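Local atomic coordinates of beta-fructofuranosidase (Bifidobacterium adolescentis, PDB entry 6NOB), a protein that probably hydrolyses terminal beta-D-fructofuranosides such as sucrose, releasing fructose. Residues A49-H54 / W155-W160; A391-R396 / G434-Q439; T559-K564 / V592-N597. One frame throughout, in Å; residues are numbered along the deposited sequence.

Contact 1 of 3, residues A49-H54 / W155-W160; sequences AERRHH and WDNMHW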
# COMPACT_ATOMS: atom_id res chain seq x y z
N ALA A 49 15.10 20.70 -21.55
CA ALA A 49 14.99 21.12 -20.16
C ALA A 49 14.79 19.96 -19.19
O ALA A 49 14.91 20.17 -17.97
CB ALA A 49 13.84 22.12 -20.01
N GLU A 50 14.51 18.76 -19.68
CA GLU A 50 14.14 17.64 -18.82
C GLU A 50 15.33 16.74 -18.54
O GLU A 50 16.14 16.45 -19.43
CB GLU A 50 13.02 16.81 -19.47
CG GLU A 50 11.75 17.60 -19.77
CD GLU A 50 10.68 16.76 -20.43
OE1 GLU A 50 10.75 15.52 -20.36
OE2 GLU A 50 9.75 17.35 -21.03
N ARG A 51 15.45 16.30 -17.29
CA ARG A 51 16.45 15.31 -16.91
C ARG A 51 15.90 13.90 -16.88
O ARG A 51 16.68 12.94 -16.84
CB ARG A 51 17.05 15.66 -15.54
CG ARG A 51 16.10 15.48 -14.38
CD ARG A 51 16.67 16.04 -13.08
NE ARG A 51 15.64 16.15 -12.06
CZ ARG A 51 15.41 15.23 -11.12
NH1 ARG A 51 16.15 14.13 -11.08
NH2 ARG A 51 14.44 15.42 -10.24
N ARG A 52 14.57 13.75 -16.89
CA ARG A 52 13.91 12.46 -17.02
C ARG A 52 12.74 12.62 -17.97
O ARG A 52 12.11 13.68 -18.02
CB ARG A 52 13.43 11.93 -15.66
CG ARG A 52 14.54 11.42 -14.76
CD ARG A 52 14.06 11.14 -13.35
NE ARG A 52 15.11 10.52 -12.54
CZ ARG A 52 15.06 10.40 -11.22
NH1 ARG A 52 14.01 10.85 -10.54
NH2 ARG A 52 16.07 9.83 -10.56
N HIS A 53 12.45 11.57 -18.73
CA HIS A 53 11.37 11.63 -19.71
C HIS A 53 10.82 10.23 -19.95
O HIS A 53 11.57 9.26 -20.04
CB HIS A 53 11.85 12.25 -21.03
CG HIS A 53 10.75 12.43 -22.04
ND1 HIS A 53 9.87 13.48 -22.01
CD2 HIS A 53 10.41 11.68 -23.11
CE1 HIS A 53 9.02 13.38 -23.02
NE2 HIS A 53 9.33 12.29 -23.70
N HIS A 54 9.49 10.16 -20.06
CA HIS A 54 8.79 8.92 -20.40
C HIS A 54 8.54 8.92 -21.90
O HIS A 54 7.73 9.70 -22.40
CB HIS A 54 7.49 8.82 -19.61
CG HIS A 54 6.59 7.70 -20.04
ND1 HIS A 54 5.27 7.62 -19.66
CD2 HIS A 54 6.83 6.60 -20.80
CE1 HIS A 54 4.73 6.53 -20.18
NE2 HIS A 54 5.65 5.90 -20.87
N TRP A 155 12.16 6.10 -2.62
CA TRP A 155 11.07 7.01 -2.96
C TRP A 155 11.59 8.16 -3.81
O TRP A 155 12.72 8.62 -3.64
CB TRP A 155 10.41 7.54 -1.68
CG TRP A 155 9.19 8.37 -1.95
CD1 TRP A 155 7.89 7.94 -1.94
CD2 TRP A 155 9.15 9.76 -2.26
NE1 TRP A 155 7.04 8.99 -2.23
CE2 TRP A 155 7.79 10.12 -2.43
CE3 TRP A 155 10.13 10.75 -2.40
CZ2 TRP A 155 7.40 11.41 -2.74
CZ3 TRP A 155 9.73 12.04 -2.72
CH2 TRP A 155 8.38 12.36 -2.88
N ASP A 156 10.76 8.62 -4.75
CA ASP A 156 11.10 9.75 -5.61
C ASP A 156 9.79 10.34 -6.13
O ASP A 156 8.71 10.02 -5.64
CB ASP A 156 12.04 9.33 -6.73
CG ASP A 156 12.96 10.45 -7.19
OD1 ASP A 156 12.62 11.63 -6.96
OD2 ASP A 156 14.02 10.15 -7.78
N ASN A 157 9.90 11.21 -7.14
CA ASN A 157 8.73 11.86 -7.71
C ASN A 157 7.69 10.83 -8.12
O ASN A 157 7.99 9.87 -8.84
CB ASN A 157 9.13 12.72 -8.91
CG ASN A 157 9.92 13.96 -8.50
OD1 ASN A 157 9.53 14.68 -7.58
ND2 ASN A 157 11.03 14.21 -9.18
N MET A 158 6.46 11.03 -7.67
CA MET A 158 5.48 9.95 -7.57
C MET A 158 4.68 9.79 -8.85
O MET A 158 4.13 10.77 -9.38
CB MET A 158 4.55 10.20 -6.38
CG MET A 158 5.08 9.62 -5.09
SD MET A 158 5.11 7.81 -5.13
CE MET A 158 6.85 7.46 -5.36
N HIS A 159 4.62 8.56 -9.35
CA HIS A 159 3.75 8.11 -10.42
C HIS A 159 2.65 7.24 -9.84
O HIS A 159 2.66 6.88 -8.66
CB HIS A 159 4.52 7.31 -11.48
CG HIS A 159 5.74 8.00 -12.03
ND1 HIS A 159 6.74 8.51 -11.23
CD2 HIS A 159 6.12 8.22 -13.31
CE1 HIS A 159 7.68 9.03 -11.99
NE2 HIS A 159 7.33 8.87 -13.26
N TRP A 160 1.70 6.87 -10.70
CA TRP A 160 0.69 5.86 -10.37
C TRP A 160 0.93 4.64 -11.24
O TRP A 160 0.81 4.70 -12.47
CB TRP A 160 -0.72 6.40 -10.60
CG TRP A 160 -1.30 7.14 -9.43
CD1 TRP A 160 -0.65 8.01 -8.60
CD2 TRP A 160 -2.65 7.09 -8.98
NE1 TRP A 160 -1.51 8.50 -7.66
CE2 TRP A 160 -2.75 7.95 -7.87
CE3 TRP A 160 -3.79 6.40 -9.40
CZ2 TRP A 160 -3.95 8.13 -7.17
CZ3 TRP A 160 -4.97 6.58 -8.71
CH2 TRP A 160 -5.04 7.44 -7.61
O HOH W 1 12.37 16.85 -8.98
O HOH W 2 14.55 13.48 -7.97
O HOH W 3 11.42 11.85 -11.03
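The guanidinium of Arg-52 takes the Asp-156 carboxylate at its edge, close to its own plane, while Arg-51 NH1 lies over the centre of one of its faces, 3.8 Å above the plane. A water held between Arg-52 NH1 and Asn-157 ND2 also sits at that edge. The carboxylate is turned 75° against the guanidinium, so Arg-52 NH1 reaches Asp-156 OD2 (2.8 Å) from above the carboxylate plane; the bond is nearly straight (N-H...O 166°) and forms a salt bridge. Arg-51 is linked less directly. Two waters lie in its guanidinium plane: one passes from Arg-51 NH2 to Asp-156 OD1, the other, weakly held by NH2, to Asn-157 ND2. Arg-51 NH2 and Asn-157 ND2 (3.8 Å) are both donors, so water, not a direct bond, joins them.

Both arginine chains run extended from CG to NE, which lets them span a wide gap, Arg-52 CA to Asn-157 CA being 10.7 Å. Asp-156 OD1 also accepts a hydrogen bond from Asn-157 N (2.8 Å), and Asn-157 OD1 is bound by Gly-192 N, which restrains the receiving side. Strand 52-58 of the N-terminal sheets is thus joined to the loop leading into strand 159-165 of the propeller. One carboxylate, gripped directly by Arg-52 and through water by Arg-51, probably offsets part of the charge of two neighbouring guanidiniums across a hydrated domain junction.

Contact 2 of 3, residues A391-R396 / G434-Q439; sequences ALMHYR and GYYATQ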
# COMPACT_ATOMS: atom_id res chain seq x y z
N ALA A 391 -3.30 6.60 9.63
CA ALA A 391 -1.95 6.35 10.11
C ALA A 391 -1.39 7.58 10.80
O ALA A 391 -1.68 8.72 10.41
CB ALA A 391 -1.03 5.93 8.96
N LEU A 392 -0.57 7.36 11.83
CA LEU A 392 -0.06 8.42 12.69
C LEU A 392 1.42 8.66 12.38
O LEU A 392 2.28 7.85 12.72
CB LEU A 392 -0.26 8.05 14.16
CG LEU A 392 -1.72 7.88 14.55
CD1 LEU A 392 -1.85 7.19 15.90
CD2 LEU A 392 -2.43 9.22 14.56
N MET A 393 1.70 9.80 11.75
CA MET A 393 3.06 10.10 11.32
C MET A 393 3.95 10.44 12.51
O MET A 393 3.53 11.10 13.46
CB MET A 393 3.06 11.28 10.34
CG MET A 393 2.84 10.91 8.90
SD MET A 393 3.73 12.04 7.80
CE MET A 393 5.40 11.42 7.96
N HIS A 394 5.21 9.99 12.43
CA HIS A 394 6.25 10.38 13.37
C HIS A 394 5.88 10.04 14.81
O HIS A 394 6.13 10.81 15.73
CB HIS A 394 6.58 11.87 13.23
CG HIS A 394 7.14 12.24 11.90
ND1 HIS A 394 7.29 13.55 11.49
CD2 HIS A 394 7.61 11.48 10.88
CE1 HIS A 394 7.81 13.58 10.27
NE2 HIS A 394 8.02 12.33 9.88
N TYR A 395 5.28 8.87 14.99
CA TYR A 395 4.88 8.42 16.31
C TYR A 395 5.19 6.94 16.45
O TYR A 395 4.81 6.13 15.59
CB TYR A 395 3.38 8.66 16.56
CG TYR A 395 2.88 8.03 17.85
CD1 TYR A 395 3.13 8.63 19.08
CD2 TYR A 395 2.15 6.84 17.82
CE1 TYR A 395 2.67 8.06 20.26
CE2 TYR A 395 1.69 6.26 18.99
CZ TYR A 395 1.95 6.87 20.21
OH TYR A 395 1.49 6.30 21.37
N ARG A 396 5.89 6.59 17.52
CA ARG A 396 6.07 5.21 17.93
C ARG A 396 5.21 4.96 19.16
O ARG A 396 5.13 5.82 20.04
CB ARG A 396 7.54 4.90 18.25
CG ARG A 396 8.48 5.05 17.06
CD ARG A 396 9.91 4.73 17.45
NE ARG A 396 10.11 3.30 17.68
CZ ARG A 396 11.29 2.75 17.95
NH1 ARG A 396 12.38 3.49 18.03
NH2 ARG A 396 11.37 1.44 18.15
N GLY A 434 5.19 -1.97 9.88
CA GLY A 434 5.36 -1.75 8.47
C GLY A 434 4.12 -1.96 7.63
O GLY A 434 4.17 -1.69 6.42
N TYR A 435 3.03 -2.44 8.21
CA TYR A 435 1.75 -2.49 7.53
C TYR A 435 1.19 -1.08 7.50
O TYR A 435 0.76 -0.55 8.54
CB TYR A 435 0.81 -3.47 8.24
CG TYR A 435 -0.57 -3.58 7.63
CD1 TYR A 435 -0.80 -4.38 6.53
CD2 TYR A 435 -1.65 -2.90 8.19
CE1 TYR A 435 -2.07 -4.50 5.97
CE2 TYR A 435 -2.91 -3.01 7.65
CZ TYR A 435 -3.12 -3.81 6.54
OH TYR A 435 -4.38 -3.92 6.00
N TYR A 436 1.21 -0.45 6.33
CA TYR A 436 1.05 0.99 6.24
C TYR A 436 0.18 1.35 5.05
O TYR A 436 -0.04 0.54 4.14
CB TYR A 436 2.41 1.69 6.13
CG TYR A 436 2.39 3.16 6.50
CD1 TYR A 436 2.22 3.56 7.81
CD2 TYR A 436 2.56 4.14 5.53
CE1 TYR A 436 2.21 4.90 8.15
CE2 TYR A 436 2.55 5.48 5.86
CZ TYR A 436 2.37 5.85 7.17
OH TYR A 436 2.35 7.19 7.51
N ALA A 437 -0.32 2.59 5.06
CA ALA A 437 -1.00 3.20 3.92
C ALA A 437 -2.21 2.38 3.48
O ALA A 437 -2.37 2.05 2.30
CB ALA A 437 -0.02 3.40 2.76
N THR A 438 -3.07 2.06 4.43
CA THR A 438 -4.26 1.27 4.14
C THR A 438 -5.26 2.08 3.32
O THR A 438 -5.47 3.27 3.57
CB THR A 438 -4.93 0.80 5.42
OG1 THR A 438 -5.21 1.93 6.26
CG2 THR A 438 -4.04 -0.17 6.17
N GLN A 439 -5.87 1.43 2.33
CA GLN A 439 -7.04 1.96 1.66
C GLN A 439 -8.02 0.82 1.45
O GLN A 439 -7.61 -0.32 1.20
CB GLN A 439 -6.69 2.62 0.32
CG GLN A 439 -7.88 3.35 -0.30
CD GLN A 439 -7.53 4.10 -1.57
OE1 GLN A 439 -7.96 3.73 -2.66
NE2 GLN A 439 -6.75 5.16 -1.43
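Tyr-436 turns its ring toward Ala-391 and Met-393 by placing CG anti to the backbone N (chi1 -160°), a rotation that carries the phenol across from strand 435-442 although its CB leaves the backbone at a slant to the other segment. In the break of the facing strand, Met-393 holds CG beside its own backbone N (chi1 -86°), and this methylene is the part that meets the phenol oxygen; the chain then bends at chi2 and chi3. The two side chains cross at about a right angle.

Distances define a small apolar contact. The Ala-391 methyl comes obliquely to the CE1-CZ side of the ring, with CB 3.5 Å from Tyr-436 CE1 and 3.8 Å from Tyr-436 CZ. Ala-391 CB is also 3.9 Å from Tyr-436 OH, and Met-393 CG approaches that oxygen to 4.0 Å. Backbones stay further apart, Ala-391 CA to Ala-437 CA being 7.0 Å, and 121 Å² is buried in all.

In GH32 enzymes the catalytic domain is a five-bladed beta-propeller, and these strands belong to different sheets of it: 385-396 to an antiparallel sheet, 435-442 to the mixed sheet that also contains strand 127-138. The contact thus joins side chains from two sheets of the propeller. Glu-375, first residue of the Glu-Cys-Pro-Asp sequence characteristic of the family, shares backbone hydrogen bonding with Ala-391 and touches Met-393. This setting is consistent with a place beside the substrate pocket. A PEG, probably from the crystallisation liquor, lies about 5 Å from the Tyr-436 side chain, while Trp-453 and Gln-403 pack against the same tyrosine.

Contact 3 of 3, residues T559-K564 / V592-N597; sequences TRLVAK and VEVFLN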
# COMPACT_ATOMS: atom_id res chain seq x y z
N THR A 559 0.54 -12.77 23.98
CA THR A 559 0.98 -13.32 22.71
C THR A 559 1.60 -12.22 21.87
O THR A 559 1.02 -11.14 21.73
CB THR A 559 -0.19 -13.96 21.95
OG1 THR A 559 -0.87 -14.89 22.81
CG2 THR A 559 0.31 -14.69 20.72
N ARG A 560 2.77 -12.49 21.30
CA ARG A 560 3.46 -11.48 20.52
C ARG A 560 4.30 -12.14 19.44
O ARG A 560 4.73 -13.29 19.57
CB ARG A 560 4.36 -10.59 21.40
CG ARG A 560 5.19 -11.35 22.41
CD ARG A 560 6.26 -10.47 23.04
NE ARG A 560 5.72 -9.53 24.02
CZ ARG A 560 5.42 -9.84 25.27
NH1 ARG A 560 5.60 -11.08 25.71
NH2 ARG A 560 4.94 -8.92 26.09
N LEU A 561 4.52 -11.40 18.35
CA LEU A 561 5.53 -11.76 17.37
C LEU A 561 6.90 -11.34 17.88
O LEU A 561 7.04 -10.33 18.57
CB LEU A 561 5.24 -11.10 16.02
CG LEU A 561 4.19 -11.75 15.12
CD1 LEU A 561 3.84 -10.82 13.96
CD2 LEU A 561 4.67 -13.10 14.60
N VAL A 562 7.91 -12.14 17.54
CA VAL A 562 9.29 -11.85 17.93
C VAL A 562 10.17 -11.96 16.69
O VAL A 562 10.10 -12.96 15.96
CB VAL A 562 9.79 -12.81 19.03
CG1 VAL A 562 11.11 -12.31 19.60
CG2 VAL A 562 8.75 -12.97 20.13
N ALA A 563 10.99 -10.95 16.46
CA ALA A 563 11.89 -10.90 15.30
C ALA A 563 13.33 -10.79 15.81
O ALA A 563 13.96 -9.74 15.72
CB ALA A 563 11.53 -9.72 14.38
N LYS A 564 13.85 -11.91 16.32
CA LYS A 564 15.19 -11.91 16.90
C LYS A 564 16.25 -11.74 15.82
O LYS A 564 16.13 -12.28 14.72
CB LYS A 564 15.42 -13.21 17.68
CG LYS A 564 14.54 -13.35 18.90
CD LYS A 564 14.84 -14.62 19.69
CE LYS A 564 14.54 -14.43 21.17
NZ LYS A 564 13.75 -15.56 21.74
N VAL A 592 5.50 -12.22 6.65
CA VAL A 592 4.58 -13.01 7.45
C VAL A 592 3.32 -12.19 7.68
O VAL A 592 3.37 -10.96 7.78
CB VAL A 592 5.20 -13.46 8.79
CG1 VAL A 592 5.30 -12.29 9.77
CG2 VAL A 592 4.41 -14.60 9.41
N GLU A 593 2.18 -12.87 7.73
CA GLU A 593 0.91 -12.26 8.11
C GLU A 593 0.17 -13.25 8.99
O GLU A 593 -0.08 -14.39 8.57
CB GLU A 593 0.07 -11.88 6.88
CG GLU A 593 0.78 -10.95 5.90
CD GLU A 593 -0.15 -10.37 4.86
OE1 GLU A 593 -1.05 -9.59 5.23
OE2 GLU A 593 0.03 -10.69 3.66
N VAL A 594 -0.17 -12.83 10.20
CA VAL A 594 -0.72 -13.71 11.23
C VAL A 594 -2.10 -13.19 11.63
O VAL A 594 -2.27 -11.99 11.85
CB VAL A 594 0.21 -13.79 12.45
CG1 VAL A 594 -0.42 -14.66 13.53
CG2 VAL A 594 1.57 -14.33 12.04
N PHE A 595 -3.07 -14.10 11.72
CA PHE A 595 -4.42 -13.77 12.13
C PHE A 595 -4.81 -14.64 13.32
O PHE A 595 -4.69 -15.87 13.26
CB PHE A 595 -5.40 -13.95 10.96
CG PHE A 595 -5.05 -13.11 9.77
CD1 PHE A 595 -4.18 -13.58 8.80
CD2 PHE A 595 -5.55 -11.82 9.65
CE1 PHE A 595 -3.84 -12.80 7.72
CE2 PHE A 595 -5.21 -11.04 8.56
CZ PHE A 595 -4.36 -11.53 7.59
N LEU A 596 -5.26 -14.01 14.39
CA LEU A 596 -5.58 -14.70 15.64
C LEU A 596 -7.08 -14.67 15.89
O LEU A 596 -7.75 -13.67 15.62
CB LEU A 596 -4.84 -14.06 16.82
CG LEU A 596 -3.33 -13.91 16.65
CD1 LEU A 596 -2.70 -13.39 17.93
CD2 LEU A 596 -2.71 -15.24 16.26
N ASN A 597 -7.60 -15.78 16.41
CA ASN A 597 -9.01 -15.90 16.78
C ASN A 597 -9.92 -15.52 15.61
O ASN A 597 -10.94 -14.85 15.78
CB ASN A 597 -9.33 -15.07 18.02
CG ASN A 597 -8.85 -15.72 19.30
OD1 ASN A 597 -8.23 -16.78 19.27
ND2 ASN A 597 -9.14 -15.09 20.43
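Leu-561 and Val-594 make the main apolar contact, methyl against methyl: Leu-561 CD2 stands 4.2 Å from Val-594 CG2. The valine torsion explains which branch is used. With CG1 anti to the backbone N (chi1 177°), CG2 falls beside that N and is the branch turned to the leucine. Val-592 points the same way, but its CG1 stops 4.7 Å short of Leu-561 CD1, at the margin of the contact.

A second hydrophobic meeting involves the carbon branch of a polar residue. Thr-559 CG2 approaches Leu-596 CD1 to 4.3 Å, so the threonine contributes a methyl and not its hydroxyl. Thr-559, Leu-561, Val-594 and Leu-596 all direct their CB atoms at the other segment and are all buried. The alternation by two residues is that of extended strands, and the pairing order, 559 with 596 and 561 with 594, shows the chains running in roughly opposed senses. CA separations of 9.7 Å for Thr-559 with Leu-596 and 9.0 Å for Leu-561 with Val-594 are those of stacked sheets, too large for paired strands.

Charged side chains leave the opposite sides of the strands: Arg-560 forms a salt bridge with Asp-572, and buried Glu-593 forms a salt bridge with Arg-476 and a hydrogen bond with His-121 NE2, linking its sheet to the catalytic domain.

This is consistent with the interior of the C-terminal beta-sandwich that follows the propeller in GH32 enzymes. Met-605 and Leu-552 extend the apolar layer around Leu-561, and Val-583 does so at Leu-596. Strand 558-564 runs between strands 547-555 and 573-574 in one sheet; strand 591-596 runs between 582-588 and 601-606 in the other.

Along the chain the three contacts follow in series, each closing before the next opens, and they mark successive modules. Contact 1 joins the N-terminal sheets to the propeller, contact 2 lies between propeller sheets, and contact 3 sits within the C-terminal sandwich. Contacts 1 and 2 have centres 25 Å apart but both reach the mixed sheet holding strands 159-165 and 435-442. Contacts 2 and 3 are closer, with centres 18 Å and nearest atoms about 5 Å apart; Arg-476, on strand 468-481 of the same mixed sheet, has partners in both, with a cation-pi contact to Tyr-435. Contacts 1 and 3, centres 38 Å apart, flank the chain's centre on opposite sides, placing the propeller between the two accessory modules.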